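Intracellular serine protease (Bacillus licheniformis, PDB 4ZOQ) acts as a class II lanthipeptide protease of the subtilase (S8) family, probably a serine-type endopeptidase, suited to sequence-specific peptide bond cleavage. Local coordinates at residues R157-A162 with S194-V199; Q166-S171 with P301-V306; P43-A48 with G130-N135; V150-Y155 with V190-A195; V178-M183 with G218-F223. All coordinates share one frame; numbering follows the deposited sequence.

Contact 1: residues R157-A162 with S194-V199; sequences RAANYA and SALKHV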
# COMPACT_ATOMS: atom_id res chain seq x y z
N ARG B 157 8.43 -11.64 8.76
CA ARG B 157 7.54 -12.70 9.21
C ARG B 157 6.11 -12.36 8.86
O ARG B 157 5.36 -13.23 8.42
CB ARG B 157 7.66 -12.89 10.73
CG ARG B 157 8.90 -13.58 11.20
CD ARG B 157 8.84 -13.76 12.72
NE ARG B 157 10.06 -14.35 13.25
CZ ARG B 157 10.26 -14.65 14.53
NH1 ARG B 157 9.32 -14.38 15.43
NH2 ARG B 157 11.40 -15.21 14.92
N ALA B 158 5.77 -11.09 8.96
CA ALA B 158 4.46 -10.61 8.54
C ALA B 158 4.24 -10.89 7.05
O ALA B 158 3.18 -11.39 6.64
CB ALA B 158 4.31 -9.12 8.82
N ALA B 159 5.27 -10.62 6.26
CA ALA B 159 5.18 -10.84 4.83
C ALA B 159 5.06 -12.32 4.52
O ALA B 159 4.30 -12.73 3.62
CB ALA B 159 6.39 -10.23 4.12
N ASN B 160 5.80 -13.13 5.26
CA ASN B 160 5.71 -14.57 5.12
C ASN B 160 4.28 -15.07 5.44
O ASN B 160 3.73 -15.94 4.76
CB ASN B 160 6.72 -15.24 6.06
CG ASN B 160 8.20 -15.04 5.60
OD1 ASN B 160 8.48 -14.42 4.56
ND2 ASN B 160 9.12 -15.56 6.37
N TYR B 161 3.68 -14.47 6.45
CA TYR B 161 2.34 -14.89 6.86
C TYR B 161 1.29 -14.61 5.78
O TYR B 161 0.45 -15.47 5.49
CB TYR B 161 1.98 -14.22 8.18
CG TYR B 161 0.70 -14.69 8.78
CD1 TYR B 161 0.59 -15.97 9.33
CD2 TYR B 161 -0.40 -13.85 8.85
CE1 TYR B 161 -0.61 -16.40 9.92
CE2 TYR B 161 -1.58 -14.25 9.42
CZ TYR B 161 -1.69 -15.52 9.96
OH TYR B 161 -2.89 -15.88 10.53
N ALA B 162 1.36 -13.44 5.15
CA ALA B 162 0.45 -13.11 4.06
C ALA B 162 0.64 -14.06 2.87
O ALA B 162 -0.35 -14.56 2.31
CB ALA B 162 0.66 -11.68 3.61
N SER B 194 8.77 -2.45 1.37
CA SER B 194 8.94 -2.67 -0.08
C SER B 194 10.12 -3.58 -0.41
O SER B 194 10.11 -4.27 -1.43
CB SER B 194 9.08 -1.32 -0.80
OG SER B 194 10.33 -0.73 -0.55
N ALA B 195 11.15 -3.58 0.44
CA ALA B 195 12.33 -4.40 0.18
C ALA B 195 12.14 -5.88 0.52
O ALA B 195 12.93 -6.71 0.10
CB ALA B 195 13.51 -3.86 0.94
N LEU B 196 11.10 -6.19 1.29
CA LEU B 196 10.88 -7.54 1.81
C LEU B 196 10.52 -8.58 0.76
O LEU B 196 9.83 -8.28 -0.21
CB LEU B 196 9.76 -7.54 2.86
CG LEU B 196 9.89 -6.70 4.13
CD1 LEU B 196 8.54 -6.69 4.85
CD2 LEU B 196 10.99 -7.25 5.03
N LYS B 197 10.93 -9.81 1.00
CA LYS B 197 10.46 -10.90 0.18
C LYS B 197 8.94 -11.08 0.37
O LYS B 197 8.40 -10.80 1.46
CB LYS B 197 11.23 -12.17 0.54
CG LYS B 197 11.14 -13.27 -0.49
CD LYS B 197 11.86 -14.52 0.01
CE LYS B 197 12.12 -15.51 -1.11
NZ LYS B 197 10.85 -16.09 -1.58
N HIS B 198 8.26 -11.46 -0.72
CA HIS B 198 6.80 -11.61 -0.79
C HIS B 198 6.05 -10.25 -0.74
O HIS B 198 4.83 -10.19 -0.69
CB HIS B 198 6.29 -12.53 0.31
CG HIS B 198 6.99 -13.85 0.36
ND1 HIS B 198 6.93 -14.77 -0.68
CD2 HIS B 198 7.76 -14.42 1.32
CE1 HIS B 198 7.64 -15.83 -0.36
NE2 HIS B 198 8.15 -15.65 0.85
N VAL B 199 6.79 -9.15 -0.75
CA VAL B 199 6.17 -7.85 -0.93
C VAL B 199 6.51 -7.33 -2.35
O VAL B 199 7.67 -7.34 -2.77
CB VAL B 199 6.63 -6.84 0.13
CG1 VAL B 199 6.12 -5.47 -0.20
CG2 VAL B 199 6.20 -7.30 1.55

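Contact 2: residues Q166-S171 with P301-V306; sequences QVLVFS and PSAKQV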
# COMPACT_ATOMS: atom_id res chain seq x y z
N GLN B 166 -1.74 -17.01 0.77
CA GLN B 166 -2.05 -16.63 -0.60
C GLN B 166 -2.57 -15.19 -0.75
O GLN B 166 -3.35 -14.88 -1.65
CB GLN B 166 -3.07 -17.63 -1.17
CG GLN B 166 -2.57 -19.07 -1.08
CD GLN B 166 -1.34 -19.30 -1.94
OE1 GLN B 166 -1.16 -18.64 -2.96
NE2 GLN B 166 -0.49 -20.22 -1.52
N VAL B 167 -2.11 -14.29 0.12
CA VAL B 167 -2.50 -12.89 0.04
C VAL B 167 -1.40 -12.02 -0.58
O VAL B 167 -0.27 -12.00 -0.08
CB VAL B 167 -2.83 -12.32 1.42
CG1 VAL B 167 -3.28 -10.91 1.28
CG2 VAL B 167 -3.89 -13.17 2.10
N LEU B 168 -1.73 -11.31 -1.66
CA LEU B 168 -0.79 -10.41 -2.32
C LEU B 168 -0.61 -9.14 -1.52
O LEU B 168 -1.57 -8.62 -0.94
CB LEU B 168 -1.29 -10.07 -3.71
CG LEU B 168 -1.24 -11.31 -4.59
CD1 LEU B 168 -2.19 -11.16 -5.75
CD2 LEU B 168 0.18 -11.52 -5.06
N VAL B 169 0.64 -8.69 -1.44
CA VAL B 169 0.97 -7.44 -0.76
C VAL B 169 1.73 -6.53 -1.71
O VAL B 169 2.82 -6.85 -2.16
CB VAL B 169 1.82 -7.70 0.51
CG1 VAL B 169 2.14 -6.40 1.23
CG2 VAL B 169 1.11 -8.70 1.44
N PHE B 170 1.16 -5.37 -1.98
CA PHE B 170 1.75 -4.40 -2.88
C PHE B 170 2.20 -3.22 -2.06
O PHE B 170 1.50 -2.80 -1.14
CB PHE B 170 0.75 -3.99 -3.95
CG PHE B 170 0.33 -5.13 -4.82
CD1 PHE B 170 1.11 -5.52 -5.90
CD2 PHE B 170 -0.81 -5.85 -4.53
CE1 PHE B 170 0.74 -6.59 -6.68
CE2 PHE B 170 -1.20 -6.91 -5.31
CZ PHE B 170 -0.41 -7.28 -6.39
N SER B 171 3.38 -2.68 -2.37
CA SER B 171 3.94 -1.58 -1.60
C SER B 171 4.56 -0.51 -2.50
O SER B 171 5.14 -0.82 -3.53
CB SER B 171 5.01 -2.12 -0.65
OG SER B 171 5.21 -1.22 0.41
N PRO B 301 -7.64 -18.18 -7.21
CA PRO B 301 -6.31 -18.39 -7.78
C PRO B 301 -5.23 -18.28 -6.68
O PRO B 301 -5.47 -17.67 -5.63
CB PRO B 301 -6.20 -17.27 -8.83
CG PRO B 301 -7.01 -16.18 -8.28
CD PRO B 301 -8.16 -16.84 -7.50
N SER B 302 -4.07 -18.89 -6.87
CA SER B 302 -2.97 -18.69 -5.93
C SER B 302 -2.39 -17.28 -6.14
O SER B 302 -2.64 -16.67 -7.19
CB SER B 302 -1.90 -19.74 -6.14
OG SER B 302 -1.24 -19.53 -7.37
N ALA B 303 -1.65 -16.77 -5.15
CA ALA B 303 -0.95 -15.49 -5.25
C ALA B 303 -0.00 -15.50 -6.43
O ALA B 303 0.20 -14.49 -7.10
CB ALA B 303 -0.19 -15.18 -3.98
N LYS B 304 0.58 -16.67 -6.69
CA LYS B 304 1.51 -16.85 -7.79
C LYS B 304 0.80 -16.76 -9.12
O LYS B 304 1.30 -16.16 -10.07
CB LYS B 304 2.18 -18.23 -7.73
CG LYS B 304 3.49 -18.31 -7.02
CD LYS B 304 4.07 -19.74 -7.10
CE LYS B 304 5.28 -19.90 -6.17
NZ LYS B 304 5.59 -21.32 -5.84
N GLN B 305 -0.41 -17.31 -9.18
CA GLN B 305 -1.16 -17.21 -10.42
C GLN B 305 -1.48 -15.76 -10.80
O GLN B 305 -1.35 -15.39 -11.96
CB GLN B 305 -2.45 -18.01 -10.31
CG GLN B 305 -2.25 -19.47 -10.58
CD GLN B 305 -3.50 -20.28 -10.27
OE1 GLN B 305 -3.91 -20.40 -9.12
NE2 GLN B 305 -4.15 -20.78 -11.33
N VAL B 306 -1.90 -14.96 -9.82
CA VAL B 306 -2.22 -13.56 -10.07
C VAL B 306 -0.95 -12.80 -10.44
O VAL B 306 -0.94 -12.04 -11.39
CB VAL B 306 -2.90 -12.91 -8.87
CG1 VAL B 306 -3.26 -11.48 -9.20
CG2 VAL B 306 -4.14 -13.70 -8.53
O HOH W 1 1.10 -18.59 -4.38

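Contact 3: residues P43-A48 with G130-N135; sequences PDVKVA and GHEVIN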
# COMPACT_ATOMS: atom_id res chain seq x y z
N PRO B 43 -17.63 -7.45 -5.17
CA PRO B 43 -17.75 -6.91 -3.82
C PRO B 43 -17.13 -7.81 -2.75
O PRO B 43 -16.73 -7.27 -1.74
CB PRO B 43 -19.27 -6.81 -3.63
CG PRO B 43 -19.81 -6.63 -4.99
CD PRO B 43 -18.91 -7.41 -5.91
N ASP B 44 -17.06 -9.12 -2.96
CA ASP B 44 -16.51 -10.03 -1.93
C ASP B 44 -15.03 -10.36 -2.15
O ASP B 44 -14.49 -11.25 -1.50
CB ASP B 44 -17.33 -11.33 -1.84
CG ASP B 44 -17.21 -12.18 -3.06
OD1 ASP B 44 -16.95 -11.60 -4.12
OD2 ASP B 44 -17.40 -13.40 -2.96
N VAL B 45 -14.41 -9.69 -3.11
CA VAL B 45 -12.95 -9.60 -3.13
C VAL B 45 -12.57 -8.35 -2.33
O VAL B 45 -13.10 -7.27 -2.57
CB VAL B 45 -12.37 -9.50 -4.55
CG1 VAL B 45 -10.94 -8.97 -4.53
CG2 VAL B 45 -12.49 -10.84 -5.27
N LYS B 46 -11.70 -8.51 -1.34
CA LYS B 46 -11.43 -7.41 -0.42
C LYS B 46 -9.97 -6.96 -0.50
O LYS B 46 -9.04 -7.79 -0.44
CB LYS B 46 -11.77 -7.81 1.04
CG LYS B 46 -13.25 -8.07 1.29
CD LYS B 46 -13.58 -8.22 2.77
CE LYS B 46 -13.06 -9.53 3.35
NZ LYS B 46 -13.30 -9.54 4.83
N VAL B 47 -9.77 -5.65 -0.63
CA VAL B 47 -8.44 -5.05 -0.65
C VAL B 47 -8.24 -4.29 0.65
O VAL B 47 -9.04 -3.40 0.99
CB VAL B 47 -8.25 -4.11 -1.87
CG1 VAL B 47 -6.90 -3.40 -1.81
CG2 VAL B 47 -8.42 -4.87 -3.19
N ALA B 48 -7.20 -4.65 1.39
CA ALA B 48 -6.88 -3.98 2.64
C ALA B 48 -6.06 -2.72 2.38
O ALA B 48 -5.05 -2.75 1.69
CB ALA B 48 -6.16 -4.91 3.57
N GLY B 130 -9.72 -12.27 5.84
CA GLY B 130 -10.12 -12.75 4.54
C GLY B 130 -9.82 -11.83 3.36
O GLY B 130 -10.36 -12.07 2.28
N HIS B 131 -8.89 -10.88 3.51
CA HIS B 131 -8.48 -10.00 2.41
C HIS B 131 -7.53 -10.72 1.47
O HIS B 131 -6.53 -11.27 1.91
CB HIS B 131 -7.80 -8.75 2.96
CG HIS B 131 -8.74 -7.83 3.68
ND1 HIS B 131 -9.14 -8.04 4.98
CD2 HIS B 131 -9.38 -6.71 3.26
CE1 HIS B 131 -9.98 -7.09 5.34
NE2 HIS B 131 -10.15 -6.27 4.32
N GLU B 132 -7.81 -10.66 0.17
CA GLU B 132 -6.96 -11.32 -0.81
C GLU B 132 -5.81 -10.44 -1.30
O GLU B 132 -4.81 -10.95 -1.81
CB GLU B 132 -7.79 -11.79 -2.01
CG GLU B 132 -8.84 -12.86 -1.73
CD GLU B 132 -10.24 -12.29 -1.50
OE1 GLU B 132 -10.42 -11.19 -0.89
OE2 GLU B 132 -11.18 -12.95 -2.02
N VAL B 133 -5.96 -9.13 -1.13
CA VAL B 133 -4.94 -8.16 -1.52
C VAL B 133 -4.69 -7.10 -0.42
O VAL B 133 -5.63 -6.59 0.20
CB VAL B 133 -5.31 -7.43 -2.83
CG1 VAL B 133 -4.24 -6.37 -3.17
CG2 VAL B 133 -5.50 -8.42 -3.97
N ILE B 134 -3.41 -6.80 -0.18
CA ILE B 134 -3.02 -5.72 0.72
C ILE B 134 -2.22 -4.63 -0.01
O ILE B 134 -1.31 -4.90 -0.79
CB ILE B 134 -2.20 -6.25 1.93
CG1 ILE B 134 -3.05 -7.23 2.75
CG2 ILE B 134 -1.68 -5.10 2.80
CD1 ILE B 134 -2.27 -7.99 3.80
N ASN B 135 -2.58 -3.39 0.24
CA ASN B 135 -1.83 -2.28 -0.32
C ASN B 135 -1.22 -1.45 0.79
O ASN B 135 -1.95 -0.95 1.66
CB ASN B 135 -2.74 -1.41 -1.18
CG ASN B 135 -1.98 -0.29 -1.84
OD1 ASN B 135 -1.47 -0.42 -2.96
ND2 ASN B 135 -1.88 0.81 -1.13

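Contact 4: residues V150-Y155 with V190-A195; sequences VLMKAY and VHLPSA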
# COMPACT_ATOMS: atom_id res chain seq x y z
N VAL B 150 16.37 -6.54 13.44
CA VAL B 150 15.31 -7.21 14.17
C VAL B 150 13.95 -6.74 13.63
O VAL B 150 13.05 -7.56 13.41
CB VAL B 150 15.40 -6.93 15.69
CG1 VAL B 150 14.12 -7.35 16.38
CG2 VAL B 150 16.57 -7.71 16.28
N LEU B 151 13.83 -5.44 13.41
CA LEU B 151 12.63 -4.87 12.80
C LEU B 151 12.36 -5.50 11.43
O LEU B 151 11.21 -5.82 11.10
CB LEU B 151 12.75 -3.35 12.67
CG LEU B 151 11.50 -2.60 12.21
CD1 LEU B 151 10.45 -2.62 13.29
CD2 LEU B 151 11.82 -1.15 11.81
N MET B 152 13.41 -5.68 10.64
CA MET B 152 13.26 -6.27 9.32
C MET B 152 12.85 -7.73 9.43
O MET B 152 12.04 -8.22 8.64
CB MET B 152 14.54 -6.13 8.50
CG MET B 152 14.47 -6.75 7.11
SD MET B 152 15.73 -6.05 6.00
CE MET B 152 15.47 -6.99 4.49
N LYS B 153 13.43 -8.40 10.41
CA LYS B 153 13.15 -9.81 10.67
C LYS B 153 11.69 -10.00 11.03
O LYS B 153 11.02 -10.95 10.58
CB LYS B 153 14.05 -10.31 11.80
CG LYS B 153 13.86 -11.76 12.21
CD LYS B 153 14.87 -12.12 13.27
CE LYS B 153 14.87 -13.59 13.61
NZ LYS B 153 15.81 -13.82 14.74
N ALA B 154 11.19 -9.09 11.86
CA ALA B 154 9.79 -9.10 12.27
C ALA B 154 8.90 -8.87 11.07
O ALA B 154 7.89 -9.54 10.86
CB ALA B 154 9.54 -8.01 13.32
N TYR B 155 9.34 -7.91 10.26
CA TYR B 155 8.55 -7.40 9.17
C TYR B 155 8.45 -8.50 8.11
O TYR B 155 7.41 -8.69 7.46
CB TYR B 155 9.22 -6.18 8.58
CG TYR B 155 8.28 -5.11 8.23
CD1 TYR B 155 8.62 -3.78 8.45
CD2 TYR B 155 7.00 -5.42 7.80
CE1 TYR B 155 7.74 -2.78 8.14
CE2 TYR B 155 6.11 -4.43 7.50
CZ TYR B 155 6.50 -3.11 7.68
OH TYR B 155 5.64 -2.07 7.40
N VAL B 190 17.45 0.37 4.19
CA VAL B 190 16.54 -0.43 3.40
C VAL B 190 15.17 0.24 3.50
O VAL B 190 14.87 0.90 4.51
CB VAL B 190 16.56 -1.88 3.89
CG1 VAL B 190 15.82 -2.03 5.22
CG2 VAL B 190 16.03 -2.81 2.86
N HIS B 191 14.38 0.17 2.44
CA HIS B 191 13.04 0.77 2.47
C HIS B 191 12.06 -0.36 2.78
O HIS B 191 11.97 -1.32 2.00
CB HIS B 191 12.70 1.47 1.13
CG HIS B 191 11.41 2.23 1.12
ND1 HIS B 191 10.32 1.84 0.38
CD2 HIS B 191 11.05 3.38 1.75
CE1 HIS B 191 9.34 2.72 0.54
NE2 HIS B 191 9.75 3.65 1.38
N LEU B 192 11.32 -0.25 3.88
CA LEU B 192 10.44 -1.33 4.36
C LEU B 192 8.99 -0.84 4.38
O LEU B 192 8.72 0.28 4.84
CB LEU B 192 10.89 -1.75 5.75
CG LEU B 192 12.31 -2.29 5.86
CD1 LEU B 192 12.68 -2.40 7.30
CD2 LEU B 192 12.35 -3.66 5.26
N PRO B 193 8.03 -1.69 3.95
CA PRO B 193 8.17 -3.12 3.64
C PRO B 193 8.53 -3.46 2.20
O PRO B 193 8.60 -4.64 1.86
CB PRO B 193 6.77 -3.66 3.93
CG PRO B 193 5.84 -2.51 3.52
CD PRO B 193 6.62 -1.24 3.87
N SER B 194 8.77 -2.45 1.37
CA SER B 194 8.94 -2.67 -0.08
C SER B 194 10.12 -3.58 -0.41
O SER B 194 10.11 -4.27 -1.43
CB SER B 194 9.08 -1.32 -0.80
OG SER B 194 10.33 -0.73 -0.55
N ALA B 195 11.15 -3.58 0.44
CA ALA B 195 12.33 -4.40 0.18
C ALA B 195 12.14 -5.88 0.52
O ALA B 195 12.93 -6.71 0.10
CB ALA B 195 13.51 -3.86 0.94

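Contact 5: residues V178-M183 with G218-F223; sequences VNLDEM and GREIEF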
# COMPACT_ATOMS: atom_id res chain seq x y z
N VAL B 178 16.25 7.79 -5.47
CA VAL B 178 17.54 7.12 -5.28
C VAL B 178 17.47 5.65 -5.74
O VAL B 178 16.37 5.06 -5.83
CB VAL B 178 17.99 7.14 -3.77
CG1 VAL B 178 17.89 8.54 -3.21
CG2 VAL B 178 17.13 6.25 -2.92
N ASN B 179 18.64 5.06 -5.99
CA ASN B 179 18.76 3.64 -6.27
C ASN B 179 18.81 2.91 -4.94
O ASN B 179 19.67 3.18 -4.13
CB ASN B 179 20.03 3.34 -7.09
CG ASN B 179 20.17 1.86 -7.45
OD1 ASN B 179 20.57 1.04 -6.62
ND2 ASN B 179 19.87 1.53 -8.70
N LEU B 180 17.87 2.00 -4.71
CA LEU B 180 17.76 1.42 -3.37
C LEU B 180 18.93 0.47 -3.06
O LEU B 180 19.34 0.35 -1.91
CB LEU B 180 16.40 0.71 -3.19
CG LEU B 180 15.23 1.69 -3.17
CD1 LEU B 180 13.87 1.00 -3.24
CD2 LEU B 180 15.32 2.58 -1.95
N ASP B 181 19.51 -0.12 -4.09
CA ASP B 181 20.69 -0.98 -3.90
C ASP B 181 21.92 -0.14 -3.50
O ASP B 181 22.65 -0.50 -2.58
CB ASP B 181 20.96 -1.79 -5.17
CG ASP B 181 19.78 -2.70 -5.54
OD1 ASP B 181 19.25 -3.38 -4.62
OD2 ASP B 181 19.37 -2.74 -6.74
N GLU B 182 22.12 1.00 -4.16
CA GLU B 182 23.17 1.93 -3.75
C GLU B 182 22.91 2.49 -2.36
O GLU B 182 23.84 2.76 -1.61
CB GLU B 182 23.32 3.06 -4.75
CG GLU B 182 23.81 2.59 -6.11
CD GLU B 182 23.69 3.67 -7.18
OE1 GLU B 182 23.93 4.87 -6.87
OE2 GLU B 182 23.34 3.32 -8.34
N MET B 183 21.64 2.67 -2.00
CA MET B 183 21.30 3.18 -0.68
C MET B 183 21.71 2.16 0.38
O MET B 183 22.12 2.51 1.48
CB MET B 183 19.81 3.50 -0.57
CG MET B 183 19.46 4.14 0.76
SD MET B 183 17.72 4.52 0.98
CE MET B 183 17.06 2.86 1.15
N GLY B 218 15.78 0.07 -8.24
CA GLY B 218 16.54 -1.01 -7.63
C GLY B 218 16.04 -2.37 -8.07
O GLY B 218 15.01 -2.47 -8.72
N ARG B 219 16.77 -3.42 -7.70
CA ARG B 219 16.42 -4.77 -8.08
C ARG B 219 15.08 -5.20 -7.49
O ARG B 219 14.47 -6.12 -8.00
CB ARG B 219 17.52 -5.74 -7.67
CG ARG B 219 18.86 -5.43 -8.33
CD ARG B 219 19.94 -6.45 -8.02
NE ARG B 219 21.24 -5.79 -8.05
CZ ARG B 219 21.83 -5.24 -7.00
NH1 ARG B 219 21.30 -5.35 -5.79
NH2 ARG B 219 22.99 -4.64 -7.15
N GLU B 220 14.67 -4.54 -6.40
CA GLU B 220 13.41 -4.85 -5.72
C GLU B 220 12.18 -4.40 -6.49
O GLU B 220 11.12 -4.96 -6.29
CB GLU B 220 13.37 -4.23 -4.31
CG GLU B 220 13.11 -2.74 -4.29
CD GLU B 220 12.90 -2.19 -2.88
OE1 GLU B 220 13.81 -2.38 -2.03
OE2 GLU B 220 11.83 -1.57 -2.63
N ILE B 221 12.32 -3.39 -7.36
CA ILE B 221 11.18 -2.89 -8.14
C ILE B 221 10.64 -4.02 -9.01
O ILE B 221 11.41 -4.65 -9.75
CB ILE B 221 11.55 -1.76 -9.07
CG1 ILE B 221 12.32 -0.64 -8.38
CG2 ILE B 221 10.28 -1.25 -9.78
CD1 ILE B 221 11.56 0.13 -7.37
N GLU B 222 9.34 -4.31 -8.90
CA GLU B 222 8.75 -5.37 -9.71
C GLU B 222 7.85 -4.86 -10.79
O GLU B 222 7.77 -5.47 -11.87
CB GLU B 222 7.94 -6.35 -8.86
CG GLU B 222 8.81 -7.25 -8.05
CD GLU B 222 8.08 -8.48 -7.61
OE1 GLU B 222 7.52 -9.15 -8.50
OE2 GLU B 222 8.04 -8.75 -6.39
N PHE B 223 7.15 -3.78 -10.48
CA PHE B 223 6.24 -3.19 -11.43
C PHE B 223 6.26 -1.68 -11.31
O PHE B 223 6.75 -1.10 -10.35
CB PHE B 223 4.81 -3.65 -11.23
CG PHE B 223 4.60 -5.11 -11.41
CD1 PHE B 223 4.58 -5.67 -12.67
CD2 PHE B 223 4.34 -5.91 -10.29
CE1 PHE B 223 4.36 -7.01 -12.83
CE2 PHE B 223 4.11 -7.25 -10.44
CZ PHE B 223 4.12 -7.82 -11.71
O HOH W 2 16.42 -3.09 -4.56

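Contact 1: residues R157-A162 with S194-V199
A159 and H198 bring their CA atoms to 5.9 Å where helix 146-164 meets a type II beta turn, L196 to V199, which is closed by a bond from V199 N to L196 O. H198 takes the third place of that turn with a positive phi of 70°. No hydrogen bond spans the two segments, and the centre of the meeting is a single methyl group. A159 CB points at the turn and meets K197 O at 3.4 Å; V199 CG2 stands 3.9 Å from the same CB, and L196 CD1 4.2 Å from it. In this subtilase fold the turn lies on the loop from strand 189-192 to strand 200-205 of the main sheet, so a helix flank is fitted against a strand's approach. Further out the chemistry turns polar. N160 OD1 comes up to the edge of the H198 imidazole, near its plane and 3.3 Å from CD2, with amide and ring planes 80° apart. The stronger partner of N160 OD1 is Q156 NE2, which also donates to K197 O and thereby bridges helix and turn. K197 CG lies over one face of the H198 ring, toward the rim.

Contact 2: residues Q166-S171 with P301-V306
Q166 and L168 reach across to the first turn of helix 303-313, one with a polar tip and the other with a forked apolar one. Two capping motifs meet here: Q166 is the C-prime residue of the Schellman motif that ends helix 146-164, and S302 with Q305 forms the capping box that starts helix 303-313. The Q166 side chain bends at chi2 (-64°), which brings CD round toward A303. Its OE1 then accepts from A303 N at 2.9 Å, the donor lying nearly along the C=O axis and the N-H...O angle reaching 164°. The same oxygen takes a proton from a water that in turn accepts from K304 N. One side-chain oxygen thus serves two amides of the opening turn, A303 N directly and K304 N through the water, and the positive end of the helix would probably polarise it.

L168 points its CB toward the helix and splits its two methyls between two residues. CD2 lies 3.8 Å from A303 CB, while CD1 rests 3.6 Å from V306 CG1, the two side chains crossing obliquely. An alanine in place of L168 would probably open a gap beside A303 and V306, since both methyl branches that fill it would be gone. Further along strand 168-172, F170 packs on V282 and A286 of helix 275-297. In the capping box, Q305 N donates to S302 OG at 3.0 Å, and S302 N returns a nearly straight bond (173°) to Q305 OE1 at 2.7 Å.

Contact 3: residues P43-A48 with G130-N135
K46 crosses H131 at about a right angle, its chain running past one face of the imidazole. At its root, K46 CB touches H131 CD2 at 3.4 Å. CG leads on to CD, which stands 4.2 Å above the H131 ring plane, offset toward the rim. The bend at chi3 (-72°) then sets CE 3.9 Å from G130 O. NZ ends over the same face of the ring and bonds to D129 O. The opposite face of H131 receives A48 CB in an off-centre CH-pi contact, and the ring is fixed in rotation by H131 ND1 to A126 O and H131 NE2 to T104 OG1. E132 turns its carboxylate back on K46: OE1 accepts from K46 N at 3.0 Å in an almost straight bond (175°), while OE2 forms a salt bridge with R294.

Two strong bonds of the parallel pairing follow, A48 N to V133 O at 2.8 Å and N135 N to A48 O at 2.9 Å. The N135 side chain lies about 5 Å from that of D51, a predicted charge-relay residue. In the central parallel sheet of the subtilase fold, strands 102-110 and 168-172 flank the pair; V47 packs on helix 86-97, A48 and I134 on helix 116-128.

Contact 4: residues V150-Y155 with V190-A195
M152 and Y155 of helix 146-164 face V190, L192 and P193 in a wholly apolar meeting between helix and strand, whose segment axes are 10.6 Å apart at an angle of 40°. Apolar packing comes first. M152 CG lies anti to the backbone N (chi1 179°), and the chain runs on extended, carrying SD to 4.1 Å from V190 CG1. Nearer its root, M152 CG is 4.2 Å from L192 CD2; it crosses both partners at about a right angle. Y155 and L192 slide past each other in opposite directions, with Y155 CD1 4.1 Å from L192 CB.

The second kind is CH-pi. P193 CB sits over one face of the Y155 ring, 4.1 Å from its centroid, and comes closest to the rim atom CE2 at 3.7 Å. The peptide bond before P193 is cis, a feature that turns the chain sharply as it leaves the strand and is consistent with the cis-proline known from subtilisins.

Polar bonds do not cross the contact. Y155 OH, 3.8 Å from P193 CD, is buried with no partner in the model. On the strand's far side H191 ND1 donates to S194 OG at 2.7 Å, close to the imidazole plane.

Strand 189-192 pairs with strand 140-143 in a two-stranded antiparallel sheet. Helix 116-128 packs on Y155 through I119 and M120, S171 of strand 168-172 touches P193, and A154 meets F63 of the other protein chain.

Contact 5: residues V178-M183 with G218-F223
D181 and R219 form the first shell, the D181 carboxylate meeting both the backbone N and the guanidinium of R219. D181 OD2 accepts from R219 N at 2.9 Å, met on the syn side of the carboxylate. OD1 makes a salt bridge to R219 NH1 at 3.1 Å, and the two flat groups are stacked, their planes only 23° apart, with OD2 lying 3.3 Å above one face of the guanidinium toward its rim. A water donates to D181 OD1 and accepts from E220 N, tying the same carboxylate to the next residue. An alanine in place of D181 would probably leave R219 N without its carboxylate acceptor and the guanidinium without its countercharge, free to turn.

Beside this, L180 CD1 rests 3.3 Å from E220 OE2, the two side chains crossing at about a right angle. That oxygen is held from elsewhere, by S194 OG and S201 OG. G218 CA comes within 3.4 Å of D181 OD2; a side chain at G218 would be tight against L180 CB, and its backbone angles also call for glycine.

Outside lies what sets the geometry. N179 OD1 caps the helix, accepting from E182 N at 2.9 Å in the carbonyl plane on a lone pair. In the other segment, I221 N bonds to G218 O in a type I beta turn. The arrangement is an N-capped helix start docked on the turn into strand 221-226, an outer strand of this chain's main subtilase sheet.

How the contacts relate
Contact 3 is the most central and lies within the main parallel sheet, where strand pairing and a buried histidine dominate; contact 2 attaches the neighbouring strand 168-172 to helix 303-313 through capping and leucine packing. Contact 4 sets helix 146-164 against the end of strand 189-192 and P193, contact 1 against the turn that follows. Contact 4 is buried and purely apolar, whereas contact 1, near the surface, adds polar groups at its rim. Contact 5, also partly exposed and at an outer strand of the same sheet, relies on charge. It joins contacts 1 and 4 through S194, hydrogen-bonded to E220, and M183 packs on V190. S171 in contact 2 touches V199 of contact 1 and P193 of contact 4.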